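Local coordinates for protein uricase (Arthrobacter globiformis, PDB 6OE8) that catalyses, as a homotetramer, the oxidation of urate by molecular oxygen to 5-hydroxyisourate, releasing hydrogen peroxide in the first step of urate breakdown to allantoin, at residues A[179-184]-A[236-241]. The protein carries 2 engineered substitutions. Numbering follows the deposited sequence.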
loop_
_atom_site.group_PDB
_atom_site.type_symbol
_atom_site.label_atom_id
_atom_site.label_comp_id
_atom_site.label_asym_id
_atom_site.label_seq_id
_atom_site.Cartn_x
_atom_site.Cartn_y
_atom_site.Cartn_z
ATOM N N VAL A 179 -2.635 17.896 7.645
ATOM C CA VAL A 179 -2.893 19.314 7.817
ATOM C C VAL A 179 -1.801 20.110 7.116
ATOM O O VAL A 179 -0.689 19.628 6.881
ATOM C CB VAL A 179 -2.979 19.708 9.310
ATOM C CG1 VAL A 179 -4.251 19.139 9.938
ATOM C CG2 VAL A 179 -1.766 19.205 10.040
ATOM N N LEU A 180 -2.133 21.363 6.806
ATOM C CA LEU A 180 -1.257 22.206 6.004
ATOM C C LEU A 180 -1.547 23.665 6.292
ATOM O O LEU A 180 -2.711 24.077 6.318
ATOM C CB LEU A 180 -1.445 21.925 4.512
ATOM C CG LEU A 180 -0.468 22.597 3.533
ATOM C CD1 LEU A 180 -0.231 21.704 2.310
ATOM C CD2 LEU A 180 -1.031 23.946 3.093
ATOM N N LYS A 181 -0.487 24.437 6.490
ATOM C CA LYS A 181 -0.536 25.887 6.507
ATOM C C LYS A 181 0.206 26.397 5.283
ATOM O O LYS A 181 1.355 26.002 5.035
ATOM C CB LYS A 181 0.101 26.463 7.775
ATOM C CG LYS A 181 -0.690 26.230 9.051
ATOM C CD LYS A 181 0.041 26.835 10.235
ATOM C CE LYS A 181 -0.054 28.348 10.150
ATOM N NZ LYS A 181 0.529 29.033 11.328
ATOM N N SER A 182 -0.425 27.299 4.549
ATOM C CA SER A 182 0.163 27.837 3.330
ATOM C C SER A 182 1.050 29.047 3.594
ATOM O O SER A 182 1.793 29.456 2.696
ATOM C CB SER A 182 -0.952 28.165 2.320
ATOM O OG SER A 182 -1.832 29.170 2.793
ATOM N N THR A 183 0.997 29.610 4.800
ATOM C CA THR A 183 1.950 30.612 5.266
ATOM C C THR A 183 1.887 30.606 6.790
ATOM O O THR A 183 1.174 29.801 7.390
ATOM C CB THR A 183 1.668 32.002 4.690
ATOM O OG1 THR A 183 2.758 32.870 5.027
ATOM C CG2 THR A 183 0.391 32.577 5.280
ATOM N N GLY A 184 2.646 31.504 7.418
ATOM C CA GLY A 184 2.724 31.510 8.867
ATOM C C GLY A 184 3.655 30.453 9.417
ATOM O O GLY A 184 3.402 29.910 10.497
ATOM N N LYS A 236 -6.445 23.280 16.470
ATOM C CA LYS A 236 -6.382 24.702 16.789
ATOM C C LYS A 236 -4.944 25.154 16.979
ATOM O O LYS A 236 -4.522 26.175 16.424
ATOM C CB LYS A 236 -7.204 24.986 18.052
ATOM C CG LYS A 236 -7.261 26.453 18.475
ATOM C CD LYS A 236 -8.169 26.638 19.693
ATOM C CE LYS A 236 -8.143 28.080 20.206
ATOM N NZ LYS A 236 -8.750 29.024 19.213
ATOM N N ALA A 237 -4.172 24.406 17.772
ATOM C CA ALA A 237 -2.791 24.796 18.035
ATOM C C ALA A 237 -1.933 24.706 16.778
ATOM O O ALA A 237 -1.016 25.515 16.596
ATOM C CB ALA A 237 -2.196 23.928 19.142
ATOM N N PHE A 238 -2.197 23.732 15.905
ATOM C CA PHE A 238 -1.466 23.689 14.643
ATOM C C PHE A 238 -1.752 24.930 13.814
ATOM O O PHE A 238 -0.828 25.584 13.316
ATOM C CB PHE A 238 -1.827 22.439 13.837
ATOM C CG PHE A 238 -1.120 22.375 12.510
ATOM C CD1 PHE A 238 0.210 21.969 12.432
ATOM C CD2 PHE A 238 -1.756 22.789 11.354
ATOM C CE1 PHE A 238 0.875 21.936 11.210
ATOM C CE2 PHE A 238 -1.096 22.765 10.137
ATOM C CZ PHE A 238 0.228 22.337 10.070
ATOM N N ALA A 239 -3.036 25.271 13.667
ATOM C CA ALA A 239 -3.420 26.356 12.772
ATOM C C ALA A 239 -3.004 27.722 13.307
ATOM O O ALA A 239 -2.610 28.595 12.525
ATOM C CB ALA A 239 -4.929 26.322 12.535
ATOM N N GLU A 240 -3.079 27.931 14.631
ATOM C CA GLU A 240 -2.939 29.269 15.198
ATOM C C GLU A 240 -1.543 29.602 15.712
ATOM O O GLU A 240 -1.293 30.765 16.059
ATOM C CB GLU A 240 -3.939 29.474 16.340
ATOM C CG GLU A 240 -5.383 29.469 15.898
ATOM C CD GLU A 240 -6.344 29.702 17.052
ATOM O OE1 GLU A 240 -5.892 29.764 18.210
ATOM O OE2 GLU A 240 -7.555 29.827 16.797
ATOM N N THR A 241 -0.639 28.633 15.796
ATOM C CA THR A 241 0.725 28.923 16.215
ATOM C C THR A 241 1.517 29.481 15.041
ATOM O O THR A 241 1.545 28.879 13.959
ATOM C CB THR A 241 1.405 27.665 16.760
ATOM O OG1 THR A 241 0.659 27.161 17.879
ATOM C CG2 THR A 241 2.834 27.977 17.199
#
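Phe238 reaches from the last turn of its helix into the cleft between Val179 and Lys181, two residues whose side chains leave the same side of the strand and take opposite faces of the ring. Over one face sits the methyl CG2 of Val179, 3.6 Å from the centroid of the Phe238 ring and 12° off its normal, as expected of a CH-pi contact. Lys181 CD lies over the other face, and Lys181 CG comes 3.7 Å from Phe238 CE2. A chi1 of 179°, which sets CG opposite the backbone N, points the Phe238 ring at the strand. Lys181 continues past the ring, CD lying 3.4 Å from Phe238 O, and bends at chi3 (72°), bringing its ammonium group to carbonyls in and just after the last helical turn and to Gly184 O of its own segment. Lys181 NZ donates to Gly184 O at 3.1 Å, tilted out of that carbonyl's plane, and makes weak bonds to Thr241 O, despite the short 2.8 Å, and to Ala239 O at 3.4 Å. Near the helix C-terminus, the positive charge is probably favoured by the helix dipole. A methionine in place of Lys181 would probably leave these three oxygens without their shared donor and weaken the tie between turn and helix end. The contact belongs to the helix-on-sheet packing of the uricase T-fold, setting the end of helix 223-240 on strand 167-181 of the antiparallel sheet, with strand 206-216 and helix 246-260 also touching Phe238, while residues 179-181 pair with a strand of the second subunit, carrying the sheet across the interface.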